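Local coordinates for protein prophenoloxidase b (Marsupenaeus japonicus, PDB 3WKY) that probably hydroxylates monophenols and oxidises o-diphenols once activated, as the hemolymph precursor of a phenoloxidase with a type 3 dicopper-dioxygen site, at residues 16-22 against 104-109; 227-232 against 524-529; 254-260 against 273-279. Where two conformers were deposited one is given. Residue numbers count along the deposited sequence, not the author numbering.

Contact 1: residues 16-22 against 104-109; sequences YLPYEST and KDHVNS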
# COMPACT_ATOMS: atom_id res chain seq x y z
N TYR A 16 39.48 0.75 36.87
CA TYR A 16 40.46 0.62 35.78
C TYR A 16 40.53 -0.77 35.13
O TYR A 16 40.15 -1.77 35.74
CB TYR A 16 41.85 1.04 36.27
CG TYR A 16 41.95 2.51 36.57
CD1 TYR A 16 40.94 3.38 36.17
CD2 TYR A 16 43.04 3.03 37.25
CE1 TYR A 16 41.02 4.74 36.44
CE2 TYR A 16 43.12 4.39 37.52
CZ TYR A 16 42.11 5.24 37.11
OH TYR A 16 42.17 6.59 37.37
N LEU A 17 41.01 -0.79 33.89
CA LEU A 17 41.17 -2.01 33.09
C LEU A 17 40.00 -2.99 33.27
O LEU A 17 40.21 -4.14 33.66
CB LEU A 17 42.49 -2.70 33.44
CG LEU A 17 43.75 -1.83 33.35
CD1 LEU A 17 45.00 -2.65 33.70
CD2 LEU A 17 43.90 -1.18 31.98
N PRO A 18 38.76 -2.55 32.97
CA PRO A 18 37.59 -3.37 33.30
C PRO A 18 37.47 -4.66 32.50
O PRO A 18 36.73 -5.56 32.91
CB PRO A 18 36.41 -2.43 33.00
CG PRO A 18 36.94 -1.44 32.01
CD PRO A 18 38.39 -1.25 32.38
N TYR A 19 38.18 -4.77 31.38
CA TYR A 19 38.12 -6.00 30.59
C TYR A 19 39.24 -6.98 30.96
O TYR A 19 39.32 -8.07 30.39
CB TYR A 19 38.21 -5.70 29.10
CG TYR A 19 37.07 -4.86 28.56
CD1 TYR A 19 35.84 -5.43 28.28
CD2 TYR A 19 37.24 -3.50 28.32
CE1 TYR A 19 34.79 -4.66 27.78
CE2 TYR A 19 36.21 -2.73 27.82
CZ TYR A 19 34.99 -3.32 27.55
OH TYR A 19 33.97 -2.54 27.05
N GLU A 20 40.10 -6.59 31.90
CA GLU A 20 41.19 -7.47 32.31
C GLU A 20 40.83 -8.18 33.60
O GLU A 20 39.91 -7.77 34.31
CB GLU A 20 42.50 -6.69 32.45
CG GLU A 20 42.93 -5.93 31.19
CD GLU A 20 43.26 -6.85 30.02
OE1 GLU A 20 43.54 -8.04 30.25
OE2 GLU A 20 43.25 -6.37 28.87
N SER A 21 41.54 -9.26 33.91
CA SER A 21 41.31 -9.99 35.15
C SER A 21 41.71 -9.13 36.34
O SER A 21 42.47 -8.17 36.21
CB SER A 21 42.12 -11.28 35.18
OG SER A 21 43.50 -10.99 35.29
N THR A 22 41.19 -9.49 37.51
CA THR A 22 41.59 -8.83 38.75
C THR A 22 43.09 -9.02 38.99
O THR A 22 43.77 -8.12 39.48
CB THR A 22 40.79 -9.38 39.95
OG1 THR A 22 39.39 -9.34 39.65
CG2 THR A 22 41.06 -8.55 41.20
N LYS A 104 34.97 -8.98 41.29
CA LYS A 104 35.27 -8.44 39.97
C LYS A 104 35.43 -9.49 38.87
O LYS A 104 34.98 -9.27 37.74
CB LYS A 104 36.51 -7.56 40.04
CG LYS A 104 36.89 -6.93 38.72
CD LYS A 104 38.18 -6.15 38.85
CE LYS A 104 38.37 -5.21 37.68
NZ LYS A 104 38.86 -5.84 36.43
N ASP A 105 36.06 -10.62 39.19
CA ASP A 105 36.25 -11.69 38.21
C ASP A 105 34.96 -12.44 37.86
O ASP A 105 34.94 -13.22 36.90
CB ASP A 105 37.27 -12.72 38.72
CG ASP A 105 38.70 -12.26 38.55
OD1 ASP A 105 39.00 -11.58 37.54
OD2 ASP A 105 39.54 -12.60 39.42
N HIS A 106 33.91 -12.22 38.64
CA HIS A 106 32.72 -13.06 38.57
C HIS A 106 31.47 -12.35 38.07
O HIS A 106 30.42 -12.96 37.95
CB HIS A 106 32.45 -13.66 39.95
CG HIS A 106 33.64 -14.36 40.53
ND1 HIS A 106 33.88 -15.71 40.32
CD2 HIS A 106 34.68 -13.90 41.26
CE1 HIS A 106 35.00 -16.05 40.93
NE2 HIS A 106 35.51 -14.97 41.50
N VAL A 107 31.60 -11.05 37.79
CA VAL A 107 30.48 -10.24 37.33
C VAL A 107 30.78 -9.61 35.98
O VAL A 107 31.94 -9.34 35.66
CB VAL A 107 30.13 -9.11 38.32
CG1 VAL A 107 29.49 -9.68 39.58
CG2 VAL A 107 31.36 -8.32 38.68
N ASN A 108 29.74 -9.41 35.18
CA ASN A 108 29.82 -8.69 33.92
C ASN A 108 30.52 -7.35 34.16
O ASN A 108 30.20 -6.64 35.12
CB ASN A 108 28.39 -8.50 33.40
CG ASN A 108 28.32 -7.63 32.17
OD1 ASN A 108 28.50 -6.42 32.26
ND2 ASN A 108 28.04 -8.24 31.02
N SER A 109 31.50 -6.99 33.33
CA SER A 109 32.30 -5.81 33.64
C SER A 109 31.51 -4.51 33.57
O SER A 109 31.75 -3.61 34.38
CB SER A 109 33.57 -5.75 32.78
OG SER A 109 33.28 -5.88 31.41
O HOH W 1 35.85 -6.22 35.41
O HOH W 2 38.35 -8.69 36.44
O HOH W 3 37.94 -10.71 41.20

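Contact 2: residues 227-232 against 524-529; sequences HNLVAR and LRYWTE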
# COMPACT_ATOMS: atom_id res chain seq x y z
N HIS A 227 13.77 17.08 28.82
CA HIS A 227 13.20 18.23 28.15
C HIS A 227 14.31 19.19 27.74
O HIS A 227 14.33 19.70 26.63
CB HIS A 227 12.23 18.99 29.06
CG HIS A 227 11.86 20.33 28.51
ND1 HIS A 227 11.04 20.46 27.40
CD2 HIS A 227 12.25 21.58 28.84
CE1 HIS A 227 10.92 21.75 27.10
NE2 HIS A 227 11.65 22.44 27.96
N ASN A 228 15.23 19.42 28.66
CA ASN A 228 16.34 20.32 28.39
C ASN A 228 17.30 19.74 27.36
O ASN A 228 17.83 20.47 26.51
CB ASN A 228 17.06 20.64 29.71
CG ASN A 228 16.42 21.78 30.44
OD1 ASN A 228 16.77 22.93 30.20
ND2 ASN A 228 15.44 21.48 31.31
N LEU A 229 17.51 18.43 27.42
CA LEU A 229 18.33 17.73 26.44
C LEU A 229 17.75 17.85 25.01
O LEU A 229 18.46 18.18 24.06
CB LEU A 229 18.47 16.26 26.87
CG LEU A 229 19.23 15.26 26.00
CD1 LEU A 229 20.61 15.79 25.62
CD2 LEU A 229 19.35 13.97 26.80
N VAL A 230 16.45 17.60 24.87
CA VAL A 230 15.76 17.78 23.59
C VAL A 230 15.75 19.24 23.11
O VAL A 230 16.01 19.52 21.94
CB VAL A 230 14.31 17.25 23.68
CG1 VAL A 230 13.53 17.61 22.39
CG2 VAL A 230 14.31 15.73 23.90
N ALA A 231 15.47 20.17 24.02
CA ALA A 231 15.44 21.59 23.65
C ALA A 231 16.79 22.04 23.11
O ALA A 231 16.87 22.70 22.07
CB ALA A 231 15.03 22.45 24.84
N ARG A 232 17.87 21.68 23.80
CA ARG A 232 19.20 22.09 23.38
C ARG A 232 19.61 21.43 22.06
O ARG A 232 20.27 22.04 21.23
CB ARG A 232 20.24 21.86 24.49
CG ARG A 232 20.16 22.99 25.56
CD ARG A 232 20.95 22.65 26.81
NE ARG A 232 20.89 23.77 27.75
CZ ARG A 232 21.77 24.76 27.79
NH1 ARG A 232 22.81 24.77 26.96
NH2 ARG A 232 21.62 25.74 28.68
N LEU A 524 7.38 27.42 24.67
CA LEU A 524 7.34 26.45 25.77
C LEU A 524 8.13 25.18 25.46
O LEU A 524 8.66 24.53 26.36
CB LEU A 524 5.90 26.05 26.11
CG LEU A 524 4.97 27.10 26.71
CD1 LEU A 524 3.60 26.49 26.96
CD2 LEU A 524 5.56 27.65 28.01
N ARG A 525 8.21 24.81 24.19
CA ARG A 525 8.86 23.55 23.85
C ARG A 525 10.37 23.74 23.77
O ARG A 525 11.12 22.77 23.61
CB ARG A 525 8.35 23.00 22.51
CG ARG A 525 6.81 22.98 22.36
CD ARG A 525 6.11 22.22 23.50
NE ARG A 525 6.72 20.92 23.80
CZ ARG A 525 6.49 19.80 23.11
NH1 ARG A 525 5.69 19.82 22.05
NH2 ARG A 525 7.08 18.66 23.47
N TYR A 526 10.82 25.00 23.88
CA TYR A 526 12.24 25.34 23.70
C TYR A 526 12.99 25.80 24.96
O TYR A 526 14.20 25.64 25.01
CB TYR A 526 12.42 26.42 22.62
CG TYR A 526 12.43 25.90 21.19
CD1 TYR A 526 13.62 25.51 20.58
CD2 TYR A 526 11.25 25.81 20.45
CE1 TYR A 526 13.63 25.04 19.27
CE2 TYR A 526 11.26 25.33 19.14
CZ TYR A 526 12.45 24.96 18.56
OH TYR A 526 12.47 24.50 17.26
N TRP A 527 12.32 26.40 25.94
CA TRP A 527 13.07 27.01 27.06
C TRP A 527 14.03 26.03 27.74
O TRP A 527 13.62 24.94 28.12
CB TRP A 527 12.12 27.57 28.12
CG TRP A 527 11.30 28.71 27.62
CD1 TRP A 527 9.94 28.72 27.43
CD2 TRP A 527 11.77 30.00 27.24
NE1 TRP A 527 9.55 29.95 26.96
CE2 TRP A 527 10.65 30.75 26.83
CE3 TRP A 527 13.03 30.61 27.21
CZ2 TRP A 527 10.75 32.08 26.39
CZ3 TRP A 527 13.14 31.92 26.76
CH2 TRP A 527 12.00 32.64 26.35
N THR A 528 15.29 26.43 27.88
CA THR A 528 16.27 25.61 28.58
C THR A 528 16.94 26.41 29.69
O THR A 528 17.15 27.62 29.57
CB THR A 528 17.35 25.02 27.62
OG1 THR A 528 18.18 24.10 28.34
CG2 THR A 528 18.20 26.13 26.98
N GLU A 529 17.24 25.72 30.78
CA GLU A 529 17.83 26.38 31.94
C GLU A 529 19.22 26.92 31.64
O GLU A 529 20.08 26.22 31.12
CB GLU A 529 17.87 25.42 33.14
CG GLU A 529 18.41 26.05 34.44
CD GLU A 529 18.24 25.15 35.64
OE1 GLU A 529 17.18 24.46 35.73
OE2 GLU A 529 19.16 25.11 36.49
O HOH W 4 13.46 23.95 30.78

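Contact 3: residues 254-260 against 273-279; sequences PVQDGYF and SRQDSTF. With EDO (1,2-ethanediol), chain M; EDO (1,2-ethanediol), chain K.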
# COMPACT_ATOMS: atom_id res chain seq x y z
N PRO A 254 7.86 3.26 9.33
CA PRO A 254 9.26 2.88 9.60
C PRO A 254 10.10 4.08 10.04
O PRO A 254 9.82 5.21 9.64
CB PRO A 254 9.77 2.35 8.25
CG PRO A 254 8.83 2.92 7.23
CD PRO A 254 7.49 3.08 7.91
N VAL A 255 11.11 3.83 10.87
CA VAL A 255 12.02 4.89 11.30
C VAL A 255 12.88 5.25 10.11
O VAL A 255 13.69 4.45 9.66
CB VAL A 255 12.91 4.40 12.47
CG1 VAL A 255 13.96 5.46 12.83
CG2 VAL A 255 12.04 4.04 13.69
N GLN A 256 12.69 6.46 9.59
CA GLN A 256 13.35 6.85 8.35
C GLN A 256 14.89 6.81 8.45
O GLN A 256 15.57 6.24 7.60
CB GLN A 256 12.88 8.25 7.93
CG GLN A 256 13.66 8.87 6.77
CD GLN A 256 13.14 10.26 6.41
OE1 GLN A 256 11.95 10.54 6.54
NE2 GLN A 256 14.03 11.13 5.96
N ASP A 257 15.44 7.41 9.50
CA ASP A 257 16.89 7.52 9.60
C ASP A 257 17.50 6.44 10.48
O ASP A 257 17.25 6.39 11.69
CB ASP A 257 17.29 8.90 10.13
CG ASP A 257 16.77 10.01 9.26
OD1 ASP A 257 16.97 9.92 8.02
OD2 ASP A 257 16.15 10.95 9.79
N GLY A 258 18.32 5.59 9.85
CA GLY A 258 19.02 4.56 10.59
C GLY A 258 20.25 5.17 11.25
O GLY A 258 20.44 6.40 11.24
N TYR A 259 21.08 4.32 11.84
CA TYR A 259 22.30 4.78 12.49
C TYR A 259 23.29 3.62 12.58
O TYR A 259 22.93 2.52 12.99
CB TYR A 259 21.99 5.37 13.88
CG TYR A 259 23.24 5.85 14.60
CD1 TYR A 259 24.04 6.85 14.05
CD2 TYR A 259 23.64 5.27 15.81
CE1 TYR A 259 25.20 7.27 14.68
CE2 TYR A 259 24.80 5.70 16.45
CZ TYR A 259 25.58 6.69 15.88
OH TYR A 259 26.74 7.11 16.50
N PHE A 260 24.51 3.88 12.14
CA PHE A 260 25.58 2.90 12.21
C PHE A 260 26.64 3.47 13.17
O PHE A 260 27.40 4.37 12.81
CB PHE A 260 26.16 2.67 10.82
CG PHE A 260 25.21 1.95 9.87
CD1 PHE A 260 24.07 2.57 9.38
CD2 PHE A 260 25.48 0.64 9.48
CE1 PHE A 260 23.20 1.89 8.51
CE2 PHE A 260 24.63 -0.05 8.62
CZ PHE A 260 23.49 0.57 8.13
N SER A 273 23.82 -2.19 14.18
CA SER A 273 23.41 -0.95 13.52
C SER A 273 21.93 -1.04 13.18
O SER A 273 21.29 -2.07 13.41
CB SER A 273 24.22 -0.76 12.24
OG SER A 273 25.61 -0.68 12.50
N ARG A 274 21.38 0.03 12.62
CA ARG A 274 20.00 0.01 12.19
C ARG A 274 19.94 0.68 10.83
O ARG A 274 20.31 1.83 10.69
CB ARG A 274 19.10 0.78 13.16
CG ARG A 274 17.60 0.70 12.78
CD ARG A 274 16.72 1.56 13.69
NE ARG A 274 17.04 2.99 13.53
CZ ARG A 274 17.78 3.71 14.38
NH1 ARG A 274 18.28 3.16 15.48
NH2 ARG A 274 18.02 4.99 14.11
N GLN A 275 19.48 -0.07 9.82
CA GLN A 275 19.36 0.48 8.47
C GLN A 275 18.31 1.56 8.41
O GLN A 275 17.36 1.57 9.21
CB GLN A 275 18.99 -0.64 7.48
CG GLN A 275 20.12 -1.67 7.33
CD GLN A 275 19.68 -2.94 6.63
OE1 GLN A 275 20.34 -3.97 6.76
NE2 GLN A 275 18.55 -2.88 5.91
N ASP A 276 18.44 2.47 7.45
CA ASP A 276 17.35 3.39 7.15
C ASP A 276 16.04 2.62 6.91
O ASP A 276 16.06 1.48 6.41
CB ASP A 276 17.65 4.22 5.90
CG ASP A 276 18.75 5.26 6.10
OD1 ASP A 276 19.03 5.70 7.23
OD2 ASP A 276 19.33 5.67 5.08
N SER A 277 14.92 3.24 7.27
CA SER A 277 13.59 2.67 7.03
C SER A 277 13.38 1.32 7.70
O SER A 277 12.95 0.36 7.05
CB SER A 277 13.31 2.55 5.52
OG SER A 277 13.52 3.80 4.89
N THR A 278 13.68 1.25 8.99
CA THR A 278 13.46 0.04 9.78
C THR A 278 12.20 0.20 10.62
O THR A 278 12.00 1.24 11.27
CB THR A 278 14.69 -0.23 10.68
OG1 THR A 278 15.82 -0.53 9.84
CG2 THR A 278 14.44 -1.41 11.63
N PHE A 279 11.33 -0.81 10.62
CA PHE A 279 10.11 -0.76 11.43
C PHE A 279 10.37 -1.01 12.91
O PHE A 279 11.25 -1.79 13.29
CB PHE A 279 9.07 -1.77 10.93
CG PHE A 279 8.43 -1.40 9.62
CD1 PHE A 279 7.27 -0.61 9.59
CD2 PHE A 279 8.96 -1.84 8.41
CE1 PHE A 279 6.67 -0.27 8.38
CE2 PHE A 279 8.37 -1.49 7.20
CZ PHE A 279 7.23 -0.71 7.19
C1 EDO M . 12.51 -3.35 7.85
O1 EDO M . 12.09 -3.27 9.22
C2 EDO M . 14.04 -3.40 7.76
O2 EDO M . 14.57 -4.58 8.37
C1 EDO K . 14.53 -1.37 3.94
O1 EDO K . 15.22 -1.50 2.69
C2 EDO K . 15.45 -1.77 5.09
O2 EDO K . 16.55 -0.84 5.21
O HOH W 5 15.87 3.25 10.88
O HOH W 6 19.27 8.34 7.24

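Contact 1: residues 16-22 against 104-109
Direct hydrogen bonding between the two loops rests on Asp105: its OD1 accepts from Thr22 N at 3.0 Å, almost in line with the N-H. Thr22 opens helix 22-29, so the carboxylate takes up a first-turn amide that has no helical carbonyl to bind. Ser21 is the N-cap of the same helix, its OG bonded to Thr24 N, while OD2 of Asp105 reaches back to Thr47 N. Inside 16-22, a type I beta turn is closed by Glu20 N to Leu17 O (3.0 Å).

Water extends this pairing. Water 1 joins Pro18 O (2.7 Å) to Lys104 NZ (3.2 Å), and water 3 joins Thr22 OG1 (2.5 Å) to Asp105 N (2.8 Å). The Lys104 chain, extended as far as CE, carries its ammonium among the carbonyls of the turn, with NZ 3.5 Å from Leu17 O; Glu20 O lies 3.1 Å from Lys104 NZ, but at an angle too poor for a hydrogen bond.

Packing is modest. Thr22 OG1 touches Lys104 CB at 3.4 Å, and Pro18 O meets Ser109 CB at 3.2 Å. The Tyr19 hydroxyl turns to Asp140.

The start of helix 22-29 thus packs on the loop between helices 93-103 and 109-122: a carboxylate accepting a first-turn amide beside a serine N-cap joins the N-terminal loop to the hemocyanin all-alpha domain.

Contact 2: residues 227-232 against 524-529
Leu524 and Arg525 present their carbonyl oxygens to the imidazole of His227, whose CE1 lies 3.7 Å from Leu524 O and 3.6 Å from Arg525 O. The Arg525 CA-CB bond points away from the helix; its guanidinium bonds to Asn402 and forms a salt bridge with Asp401. His227 ND1 is bonded to Asp401 as well. At Tyr526 the backbone comes close to the helix: Tyr526 O is 3.3 Å from Ala231 CB, a fit that the small methyl allows, while the phenol ring packs on strand 501-509 and on Asn234 and Leu238 further along the helix. The Trp527 CA-CB bond also points away, and its ring packs on Phe506 and Ala508. Trp527 O accepts a weak hydrogen bond from His227 NE2 (3.2 Å), and a shorter one runs to Trp527 O from water 4 (2.8 Å).

Strand 528-534 then begins. Thr528 OG1 donates to Asn228 OD1 at 2.6 Å and accepts from Arg232 NE at 2.8 Å, while Thr528 CG2 sits over a face of the guanidinium. Glu529 adds its backbone: its N donates to Asn228 OD1 (2.9 Å), and its O accepts from Arg232 NH2 (2.9 Å). The Glu529 carboxylate turns to Ser617, Ser553 and Tyr224, and Arg232 forms a cation-pi pair with Trp574.

The polar groups on this face of the helix therefore find partners inside a buried interface. Asn228 and Arg232, one turn apart, together bind both backbone groups of Glu529, which implies that the copper-containing and ig-like regions are joined by specific, directional bonds rather than by apolar packing alone.

Contact 3: residues 254-260 against 273-279
Asp276 OD1 accepts Gly258 N at 2.7 Å, and Arg274 NH2 donates to Asp257 O at 2.9 Å; the Arg274 guanidinium also forms a salt bridge with Asp390. Backbone pairs tie the segments at two antiparallel hydrogen-bonded sites: Val255 N to Thr278 O (2.8 Å) with Thr278 N to Val255 O (3.3 Å), and Tyr259 N to Arg274 O (2.8 Å) with Arg274 N to Tyr259 O (3.0 Å). Water 5 links Val255 O, Arg274 NE and Gln275 O.

Gly258 CA lies 3.0 Å from Arg274 O, leaving no room for a CB. Farther out, Pro254 CB lies 3.9 Å from the Phe279 ring centroid, over the ring face, in a CH-pi contact, and Phe260 places a ring face over Ser273 CB.

Asp276 OD2 forms a salt bridge with Lys373 of the second subunit, and Thr278 OG1 a hydrogen bond with Gln275 of that subunit. Ser277, in a left-handed backbone conformation, and Thr278 oppose Val255: a G1 beta bulge in an irregular antiparallel ribbon at a subunit interface.

The three contacts are separate. Between nearest atoms, contacts 1 and 2 are about 22 Å apart, contacts 1 and 3 about 16 Å, and contacts 2 and 3 about 14 Å. Contact 1 closes before the others open, and contact 3 forms within the chain that runs between the two halves of contact 2. Contacts 2 and 3 approach the Cu2-O2 cluster, with His227 about 11 Å and Arg274 about 13 Å from it by their side chains. Both meet helix 391-409, contact 2 through Val230 on the cluster-pocket residue His397 and contact 3 through Arg274 on Val392. Contact 1 lies outermost, its centre about 26 Å from the chain centre; of the three, contact 3 alone touches another subunit.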